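Long-range contacts in aminopeptidase (Legionella pneumophila subsp. pneumophila, PDB 6ICA), which probably removes amino acids from the N termini of peptides, as a zinc-dependent aminopeptidase of the M28 family: residues Ile233-His238 against Val310-Thr315; Ala376-Thr381 against Thr406-Leu411; Lys155-Asp160 against Ile259-Arg264. All coordinates share one frame; numbering follows the deposited sequence.

Contact 1 (Ile233-His238 against Val310-Thr315); sequences IVIGAH and VQFDMT. With ZN (zinc ion), chain G.
The imidazole ring of His-238 meets Asp-313 at its edge, with the carboxylate carbon CG lying in the ring plane and the two flat groups turned 79° against each other. Both reach the same zinc ion, which sits 2.1 Å from His-238 NE2. Asp-313 holds it with both oxygens, OD2 being 2.4 Å from the metal, and two waters and Asp-251 complete the shell. The second ring, that of Phe-312, has Gly-236 O at its edge and in its plane, while Ile-235 CG2 approaches CE1 obliquely at 4.0 Å; Ile-259 of helix 249-268 packs against both of these side chains. On the same face of the sheet, Ile-235 CG1 lies alongside Val-310 CG1.

The two segments are paired as parallel strands in the central mixed sheet of the M28 fold. Val-310 N bonds to Val-234 O, Gly-236 N to Val-310 O, and Phe-312 N to Gly-236 O at 2.8 Å. The other face carries Gln-311, whose chain bends at chi2 (74°) and lays its amide against the backbone of Gly-236, OE1 coming within 3.3 Å of Gly-236 C.

The pairing brings together two zinc ligands, His-238 on its strand and Asp-313 in the loop that follows the neighbouring one. A second shell positions them: Asp-240 takes a hydrogen bond with His-238 ND1, which fixes the ring's rotation with NE2 facing the metal, and Ser-363 OG bonds both Asp-313 OD2 and Gln-311 NE2. Asp-251 also binds the second zinc ion, so the metal held here is one of a bridged pair.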
loop_
_atom_site.group_PDB
_atom_site.type_symbol
_atom_site.label_atom_id
_atom_site.label_comp_id
_atom_site.label_asym_id
_atom_site.label_seq_id
_atom_site.Cartn_x
_atom_site.Cartn_y
_atom_site.Cartn_z
ATOM N N ILE A 233 9.074 7.530 -9.388
ATOM C CA ILE A 233 8.027 6.519 -9.500
ATOM C C ILE A 233 7.978 5.728 -8.192
ATOM O O ILE A 233 9.019 5.286 -7.696
ATOM C CB ILE A 233 8.284 5.540 -10.685
ATOM C CG1 ILE A 233 8.409 6.302 -12.018
ATOM C CG2 ILE A 233 7.187 4.477 -10.749
ATOM C CD1 ILE A 233 7.239 7.197 -12.337
ATOM N N VAL A 234 6.784 5.533 -7.635
ATOM C CA VAL A 234 6.679 4.821 -6.359
ATOM C C VAL A 234 5.822 3.540 -6.470
ATOM O O VAL A 234 4.699 3.560 -6.973
ATOM C CB VAL A 234 6.100 5.738 -5.259
ATOM C CG1 VAL A 234 5.885 4.957 -3.944
ATOM C CG2 VAL A 234 6.993 6.967 -5.038
ATOM N N ILE A 235 6.370 2.434 -5.985
ATOM C CA ILE A 235 5.642 1.184 -5.917
ATOM C C ILE A 235 5.546 0.736 -4.476
ATOM O O ILE A 235 6.570 0.555 -3.803
ATOM C CB ILE A 235 6.324 0.096 -6.760
ATOM C CG1 ILE A 235 6.306 0.505 -8.238
ATOM C CG2 ILE A 235 5.632 -1.231 -6.564
ATOM C CD1 ILE A 235 7.472 -0.005 -9.018
ATOM N N GLY A 236 4.316 0.530 -4.003
ATOM C CA GLY A 236 4.084 0.266 -2.590
ATOM C C GLY A 236 3.215 -0.932 -2.227
ATOM O O GLY A 236 2.465 -1.469 -3.045
ATOM N N ALA A 237 3.344 -1.347 -0.968
ATOM C CA ALA A 237 2.545 -2.391 -0.342
ATOM C C ALA A 237 2.677 -2.165 1.158
ATOM O O ALA A 237 3.543 -1.402 1.587
ATOM C CB ALA A 237 3.040 -3.800 -0.736
ATOM N N HIS A 238 1.829 -2.785 1.969
ATOM C CA HIS A 238 2.026 -2.631 3.405
ATOM C C HIS A 238 2.416 -3.949 4.047
ATOM O O HIS A 238 1.958 -5.014 3.626
ATOM C CB HIS A 238 0.792 -2.014 4.076
ATOM C CG HIS A 238 -0.422 -2.895 4.119
ATOM N ND1 HIS A 238 -0.712 -3.712 5.191
ATOM C CD2 HIS A 238 -1.464 -3.024 3.260
ATOM C CE1 HIS A 238 -1.866 -4.325 4.980
ATOM N NE2 HIS A 238 -2.341 -3.928 3.814
ATOM N N VAL A 310 1.750 3.595 -7.374
ATOM C CA VAL A 310 0.842 2.451 -7.458
ATOM C C VAL A 310 0.893 1.681 -6.137
ATOM O O VAL A 310 1.950 1.571 -5.512
ATOM C CB VAL A 310 1.184 1.517 -8.651
ATOM C CG1 VAL A 310 2.581 0.940 -8.512
ATOM C CG2 VAL A 310 0.152 0.392 -8.776
ATOM N N GLN A 311 -0.260 1.183 -5.694
ATOM C CA GLN A 311 -0.355 0.428 -4.447
ATOM C C GLN A 311 -0.754 -1.032 -4.707
ATOM O O GLN A 311 -1.717 -1.295 -5.429
ATOM C CB GLN A 311 -1.369 1.096 -3.504
ATOM C CG GLN A 311 -1.734 0.289 -2.256
ATOM C CD GLN A 311 -0.630 0.275 -1.212
ATOM O OE1 GLN A 311 0.468 0.778 -1.447
ATOM N NE2 GLN A 311 -0.920 -0.309 -0.046
ATOM N N PHE A 312 -0.018 -1.978 -4.121
ATOM C CA PHE A 312 -0.395 -3.394 -4.224
ATOM C C PHE A 312 -0.849 -3.883 -2.857
ATOM O O PHE A 312 -0.053 -4.046 -1.937
ATOM C CB PHE A 312 0.763 -4.256 -4.775
ATOM C CG PHE A 312 1.053 -3.991 -6.230
ATOM C CD1 PHE A 312 1.926 -2.979 -6.605
ATOM C CD2 PHE A 312 0.393 -4.706 -7.225
ATOM C CE1 PHE A 312 2.167 -2.705 -7.944
ATOM C CE2 PHE A 312 0.632 -4.436 -8.568
ATOM C CZ PHE A 312 1.517 -3.434 -8.929
ATOM N N ASP A 313 -2.154 -4.067 -2.724
ATOM C CA ASP A 313 -2.745 -4.518 -1.480
ATOM C C ASP A 313 -3.680 -5.650 -1.853
ATOM O O ASP A 313 -4.788 -5.405 -2.360
ATOM C CB ASP A 313 -3.486 -3.379 -0.761
ATOM C CG ASP A 313 -3.793 -3.707 0.697
ATOM O OD1 ASP A 313 -3.628 -4.878 1.105
ATOM O OD2 ASP A 313 -4.182 -2.795 1.445
ATOM N N MET A 314 -3.175 -6.874 -1.666
ATOM C CA MET A 314 -3.869 -8.139 -1.939
ATOM C C MET A 314 -3.770 -8.497 -3.421
ATOM O O MET A 314 -4.384 -7.861 -4.289
ATOM C CB MET A 314 -5.318 -8.106 -1.456
ATOM C CG MET A 314 -5.428 -7.733 0.033
ATOM S SD MET A 314 -7.112 -7.918 0.627
ATOM C CE MET A 314 -7.992 -7.044 -0.665
ATOM N N THR A 315 -2.947 -9.502 -3.704
ATOM C CA THR A 315 -2.637 -9.865 -5.086
ATOM C C THR A 315 -2.806 -11.353 -5.385
ATOM O O THR A 315 -2.430 -11.805 -6.469
ATOM C CB THR A 315 -1.190 -9.475 -5.448
ATOM O OG1 THR A 315 -0.278 -10.276 -4.694
ATOM C CG2 THR A 315 -0.936 -7.968 -5.171
HETATM ZN ZN ZN G . -4.297 -4.474 3.110
HETATM O O HOH W 1 -5.385 -3.483 4.376
HETATM O O HOH W 2 -6.570 -4.597 2.314
#

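Contact 2 (Ala376-Thr381 against Thr406-Leu411); sequences AFPCET and TNFSKL
Phe-408 drives its ring from helix 402-420 edge-on into the backbone of strand 375-379, and Leu-411, one turn further along, packs against Pro-378 beside it. The phenyl group leaves the helix with CG anti to its carbonyl carbon (chi1 -80°), which sends the ring straight out toward the strand. Its far corner, CZ, comes within 3.2 Å of Cys-379 O, with that oxygen at the edge and near the ring plane. The neighbouring corner CE1 lies 3.8 Å from Pro-378 C and 4.0 Å from Pro-378 CB, and CE2, on the other flank, is 4.0 Å from Glu-380 CA.

Leu-411 takes another first torsion. With its CG opposite the backbone N (chi1 -179°), it brings a single methyl, CD2, to the CB-CG edge of the proline ring, 3.8 Å from both CB and CG of Pro-378; the two side chains cross at a slant. Neighbouring side chains on the strand go other ways. Cys-379 points its CB away from the helix; its side chain is about 6 Å from that of the zinc ligand Asp-313. Glu-380 offers its CB region to the ring but carries its carboxylate off, where OE1 accepts from the backbone N-H groups of Gly-316 and Tyr-317.

The short segments run nearly antiparallel, at 158°, with their axes 10.3 Å apart, a helix layered on the central mixed sheet of the alpha/beta fold of M28 zinc peptidases. His-404, from the same helix, meets the Phe-408 ring edge-to-face and hydrogen-bonds through NE2 to Glu-380 O.

No hydrogen bond joins the two segments themselves. The attraction is apolar, probably helped by the slightly positive ring edge of Phe-408 facing the electron-rich carbonyl oxygen of Cys-379.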
loop_
_atom_site.group_PDB
_atom_site.type_symbol
_atom_site.label_atom_id
_atom_site.label_comp_id
_atom_site.label_asym_id
_atom_site.label_seq_id
_atom_site.Cartn_x
_atom_site.Cartn_y
_atom_site.Cartn_z
ATOM N N ALA A 376 -2.659 4.972 -8.093
ATOM C CA ALA A 376 -3.541 3.944 -8.631
ATOM C C ALA A 376 -3.460 2.652 -7.813
ATOM O O ALA A 376 -2.471 2.404 -7.108
ATOM C CB ALA A 376 -3.207 3.668 -10.087
ATOM N N PHE A 377 -4.501 1.830 -7.936
ATOM C CA PHE A 377 -4.684 0.663 -7.084
ATOM C C PHE A 377 -5.333 -0.496 -7.854
ATOM O O PHE A 377 -6.562 -0.543 -8.014
ATOM C CB PHE A 377 -5.528 1.038 -5.853
ATOM C CG PHE A 377 -5.790 -0.117 -4.907
ATOM C CD1 PHE A 377 -4.863 -1.141 -4.756
ATOM C CD2 PHE A 377 -6.986 -0.191 -4.196
ATOM C CE1 PHE A 377 -5.115 -2.220 -3.899
ATOM C CE2 PHE A 377 -7.245 -1.266 -3.338
ATOM C CZ PHE A 377 -6.307 -2.288 -3.195
ATOM N N PRO A 378 -4.501 -1.423 -8.352
ATOM C CA PRO A 378 -4.988 -2.692 -8.904
ATOM C C PRO A 378 -5.161 -3.700 -7.768
ATOM O O PRO A 378 -4.384 -3.689 -6.817
ATOM C CB PRO A 378 -3.861 -3.126 -9.839
ATOM C CG PRO A 378 -2.607 -2.638 -9.111
ATOM C CD PRO A 378 -3.029 -1.330 -8.410
ATOM N N CYS A 379 -6.160 -4.560 -7.854
ATOM C CA CYS A 379 -6.429 -5.483 -6.758
ATOM C C CYS A 379 -6.877 -6.852 -7.284
ATOM O O CYS A 379 -7.289 -6.981 -8.446
ATOM C CB CYS A 379 -7.487 -4.891 -5.833
ATOM S SG CYS A 379 -7.708 -5.785 -4.263
ATOM N N GLU A 380 -6.795 -7.860 -6.419
ATOM C CA GLU A 380 -7.029 -9.258 -6.789
ATOM C C GLU A 380 -8.494 -9.568 -7.124
ATOM O O GLU A 380 -8.767 -10.490 -7.891
ATOM C CB GLU A 380 -6.573 -10.168 -5.649
ATOM C CG GLU A 380 -7.332 -9.869 -4.359
ATOM C CD GLU A 380 -6.870 -10.669 -3.146
ATOM O OE1 GLU A 380 -5.717 -11.175 -3.122
ATOM O OE2 GLU A 380 -7.685 -10.774 -2.204
ATOM N N THR A 381 -9.433 -8.834 -6.518
ATOM C CA THR A 381 -10.870 -9.074 -6.721
ATOM C C THR A 381 -11.648 -7.763 -6.751
ATOM O O THR A 381 -11.104 -6.708 -6.433
ATOM C CB THR A 381 -11.502 -9.942 -5.592
ATOM O OG1 THR A 381 -11.382 -9.243 -4.347
ATOM C CG2 THR A 381 -10.845 -11.338 -5.476
ATOM N N THR A 406 1.879 -13.516 -9.375
ATOM C CA THR A 406 2.942 -13.304 -10.359
ATOM C C THR A 406 2.522 -12.235 -11.366
ATOM O O THR A 406 3.314 -11.372 -11.767
ATOM C CB THR A 406 3.276 -14.643 -11.078
ATOM O OG1 THR A 406 3.705 -15.587 -10.091
ATOM C CG2 THR A 406 4.385 -14.479 -12.148
ATOM N N ASN A 407 1.256 -12.277 -11.755
ATOM C CA ASN A 407 0.723 -11.265 -12.658
ATOM C C ASN A 407 0.800 -9.844 -12.067
ATOM O O ASN A 407 1.116 -8.875 -12.774
ATOM C CB ASN A 407 -0.716 -11.635 -13.044
ATOM C CG ASN A 407 -0.767 -12.690 -14.154
ATOM O OD1 ASN A 407 0.239 -12.953 -14.820
ATOM N ND2 ASN A 407 -1.944 -13.265 -14.385
ATOM N N PHE A 408 0.532 -9.713 -10.775
ATOM C CA PHE A 408 0.622 -8.403 -10.135
ATOM C C PHE A 408 2.072 -7.952 -10.045
ATOM O O PHE A 408 2.378 -6.769 -10.205
ATOM C CB PHE A 408 -0.044 -8.429 -8.753
ATOM C CG PHE A 408 -1.543 -8.323 -8.820
ATOM C CD1 PHE A 408 -2.162 -7.070 -8.847
ATOM C CD2 PHE A 408 -2.330 -9.466 -8.905
ATOM C CE1 PHE A 408 -3.549 -6.962 -8.934
ATOM C CE2 PHE A 408 -3.717 -9.370 -8.987
ATOM C CZ PHE A 408 -4.331 -8.113 -9.000
ATOM N N SER A 409 2.960 -8.909 -9.811
ATOM C CA SER A 409 4.390 -8.646 -9.825
ATOM C C SER A 409 4.834 -8.165 -11.212
ATOM O O SER A 409 5.617 -7.226 -11.326
ATOM C CB SER A 409 5.163 -9.911 -9.413
ATOM O OG SER A 409 6.533 -9.632 -9.207
ATOM N N LYS A 410 4.319 -8.802 -12.265
ATOM C CA LYS A 410 4.601 -8.375 -13.643
ATOM C C LYS A 410 4.092 -6.962 -13.903
ATOM O O LYS A 410 4.748 -6.170 -14.583
ATOM C CB LYS A 410 3.975 -9.344 -14.655
ATOM C CG LYS A 410 4.740 -10.655 -14.788
ATOM C CD LYS A 410 4.008 -11.702 -15.602
ATOM C CE LYS A 410 4.902 -12.942 -15.740
ATOM N NZ LYS A 410 4.259 -14.044 -16.499
ATOM N N LEU A 411 2.914 -6.658 -13.366
ATOM C CA LEU A 411 2.332 -5.334 -13.509
ATOM C C LEU A 411 3.235 -4.269 -12.869
ATOM O O LEU A 411 3.448 -3.222 -13.460
ATOM C CB LEU A 411 0.928 -5.289 -12.901
ATOM C CG LEU A 411 0.233 -3.931 -13.022
ATOM C CD1 LEU A 411 0.208 -3.479 -14.504
ATOM C CD2 LEU A 411 -1.184 -3.966 -12.417
#

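Contact 3 (Lys155-Asp160 against Ile259-Arg264); sequences KEIVSD and IMEAAR
Glu-261 reaches out from helix 249-268 and lies obliquely across the side chains of Ile-157 and Val-158, its CG 4.0 Å from Ile-157 CG2. This helix is one of those covering the central sheet of the M28 alpha/beta fold: its Ala-262 and Ala-263 pack on Phe-279 of strand 277-282, while the Glu-261 side looks outward to the linker that leads into helix 159-169.

The chain of Glu-261 bends at chi2 (58°), which lets the carboxylate curl back toward Arg-264, one turn later in the helix. Arg-264 grips it side-on with two nitrogens. NE bonds to OE1 at 2.9 Å and NH2 to OE2, also at 2.9 Å, each oxygen being met on its syn side and lying close to the guanidinium plane, so that the pair forms a salt bridge with little rotational freedom.

The linker bonds to this ion pair. Val-158 N donates to Glu-261 OE2 over 2.8 Å in a nearly straight bond (167°), arriving from above the carboxylate plane, so OE2 is shared between a backbone amide and a guanidinium. Asn-161 ND2 reaches Glu-261 OE1, and Tyr-200 OH bonds to Arg-264 NH1, so partners from beyond the two segments also hold both charged groups. The arginine's charge, with the N-H donors of Val-158 and Asn-161, probably favours the ionised form of this buried glutamate.

Closer to solvent, the guanidinium also touches the linker directly: Val-158 CG2 slants in to 3.5 Å from Arg-264 NH2, and Glu-156 O lies at the guanidinium edge, 2.7 Å from that same nitrogen.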
loop_
_atom_site.group_PDB
_atom_site.type_symbol
_atom_site.label_atom_id
_atom_site.label_comp_id
_atom_site.label_asym_id
_atom_site.label_seq_id
_atom_site.Cartn_x
_atom_site.Cartn_y
_atom_site.Cartn_z
ATOM N N LYS A 155 9.992 -11.815 -18.428
ATOM C CA LYS A 155 10.502 -13.178 -18.527
ATOM C C LYS A 155 11.417 -13.535 -17.357
ATOM O O LYS A 155 11.720 -14.710 -17.140
ATOM C CB LYS A 155 11.276 -13.360 -19.841
ATOM C CG LYS A 155 10.423 -13.543 -21.072
ATOM C CD LYS A 155 11.303 -13.809 -22.286
ATOM C CE LYS A 155 10.494 -14.325 -23.461
ATOM N NZ LYS A 155 9.592 -13.265 -24.005
ATOM N N GLU A 156 11.892 -12.521 -16.634
ATOM C CA GLU A 156 12.848 -12.728 -15.538
ATOM C C GLU A 156 12.184 -12.964 -14.187
ATOM O O GLU A 156 12.835 -13.357 -13.216
ATOM C CB GLU A 156 13.800 -11.530 -15.435
ATOM C CG GLU A 156 14.694 -11.325 -16.654
ATOM C CD GLU A 156 15.600 -12.522 -16.918
ATOM O OE1 GLU A 156 16.141 -13.089 -15.944
ATOM O OE2 GLU A 156 15.767 -12.906 -18.099
ATOM N N ILE A 157 10.882 -12.739 -14.123
ATOM C CA ILE A 157 10.160 -12.916 -12.872
ATOM C C ILE A 157 10.115 -14.391 -12.452
ATOM O O ILE A 157 9.796 -15.269 -13.254
ATOM C CB ILE A 157 8.748 -12.342 -13.001
ATOM C CG1 ILE A 157 8.851 -10.816 -13.106
ATOM C CG2 ILE A 157 7.880 -12.775 -11.828
ATOM C CD1 ILE A 157 7.593 -10.097 -12.874
ATOM N N VAL A 158 10.458 -14.653 -11.196
ATOM C CA VAL A 158 10.543 -16.012 -10.677
ATOM C C VAL A 158 9.434 -16.243 -9.643
ATOM O O VAL A 158 9.489 -15.725 -8.530
ATOM C CB VAL A 158 11.933 -16.267 -10.059
ATOM C CG1 VAL A 158 12.015 -17.675 -9.430
ATOM C CG2 VAL A 158 13.026 -16.073 -11.130
ATOM N N SER A 159 8.416 -17.004 -10.029
ATOM C CA SER A 159 7.237 -17.192 -9.178
ATOM C C SER A 159 7.565 -17.825 -7.821
ATOM O O SER A 159 6.947 -17.473 -6.825
ATOM C CB SER A 159 6.172 -18.033 -9.903
ATOM O OG SER A 159 6.620 -19.360 -10.149
ATOM N N ASP A 160 8.526 -18.749 -7.781
ATOM C CA ASP A 160 8.875 -19.383 -6.518
ATOM C C ASP A 160 9.438 -18.400 -5.499
ATOM O O ASP A 160 9.255 -18.599 -4.306
ATOM C CB ASP A 160 9.884 -20.514 -6.697
ATOM C CG ASP A 160 10.177 -21.224 -5.378
ATOM O OD1 ASP A 160 9.230 -21.773 -4.771
ATOM O OD2 ASP A 160 11.329 -21.177 -4.911
ATOM N N ILE A 259 5.787 -7.192 -4.854
ATOM C CA ILE A 259 6.665 -6.074 -5.230
ATOM C C ILE A 259 8.123 -6.350 -4.871
ATOM O O ILE A 259 9.025 -5.789 -5.498
ATOM C CB ILE A 259 6.233 -4.729 -4.608
ATOM C CG1 ILE A 259 6.466 -4.695 -3.101
ATOM C CG2 ILE A 259 4.770 -4.404 -4.957
ATOM C CD1 ILE A 259 6.348 -3.273 -2.523
ATOM N N MET A 260 8.364 -7.243 -3.905
ATOM C CA MET A 260 9.739 -7.625 -3.594
ATOM C C MET A 260 10.374 -8.321 -4.806
ATOM O O MET A 260 11.533 -8.072 -5.136
ATOM C CB MET A 260 9.794 -8.526 -2.353
ATOM C CG MET A 260 11.206 -8.965 -1.963
ATOM S SD MET A 260 12.342 -7.624 -1.453
ATOM C CE MET A 260 11.731 -7.241 0.183
ATOM N N GLU A 261 9.607 -9.169 -5.486
ATOM C CA GLU A 261 10.125 -9.857 -6.681
ATOM C C GLU A 261 10.255 -8.888 -7.875
ATOM O O GLU A 261 11.159 -9.034 -8.708
ATOM C CB GLU A 261 9.231 -11.065 -7.043
ATOM C CG GLU A 261 9.566 -11.766 -8.374
ATOM C CD GLU A 261 11.003 -12.295 -8.464
ATOM O OE1 GLU A 261 11.701 -12.418 -7.432
ATOM O OE2 GLU A 261 11.443 -12.587 -9.590
ATOM N N ALA A 262 9.350 -7.912 -7.966
ATOM C CA ALA A 262 9.483 -6.863 -8.972
ATOM C C ALA A 262 10.768 -6.058 -8.736
ATOM O O ALA A 262 11.509 -5.755 -9.681
ATOM C CB ALA A 262 8.267 -5.949 -8.967
ATOM N N ALA A 263 11.037 -5.737 -7.469
ATOM C CA ALA A 263 12.274 -5.038 -7.098
ATOM C C ALA A 263 13.508 -5.849 -7.520
ATOM O O ALA A 263 14.465 -5.287 -8.047
ATOM C CB ALA A 263 12.320 -4.750 -5.565
ATOM N N ARG A 264 13.462 -7.167 -7.315
ATOM C CA ARG A 264 14.566 -8.044 -7.707
ATOM C C ARG A 264 14.878 -7.914 -9.195
ATOM O O ARG A 264 16.046 -7.820 -9.598
ATOM C CB ARG A 264 14.265 -9.513 -7.351
ATOM C CG ARG A 264 15.520 -10.428 -7.439
ATOM C CD ARG A 264 15.173 -11.914 -7.463
ATOM N NE ARG A 264 14.374 -12.248 -8.637
ATOM C CZ ARG A 264 14.876 -12.474 -9.849
ATOM N NH1 ARG A 264 16.186 -12.455 -10.049
ATOM N NH2 ARG A 264 14.064 -12.755 -10.854
#

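From the N terminus, residues 155-160 open contact 3, and strand 232-238 opens contact 1 before helix 249-268 returns to close contact 3. Contact 1 closes later, at 310-315, so these two loops cross. Contact 2 follows in series, joining 376-381 to 406-411 across an intervening 24 residues, largely loop. Strands 306-311 and 375-379 are sheet neighbours, and Gln-311 N lies 2.9 Å from Ala-376 O, probably hydrogen-bonded. Strand 232-238 and helix 249-268 follow each other in the chain and so connect contacts 1 and 3, while Lys-410 and Ser-409 of contact 2 touch Ile-157 and Glu-261. Together the contacts run from the sheet next to the zinc site through two covering helices to the surface linker.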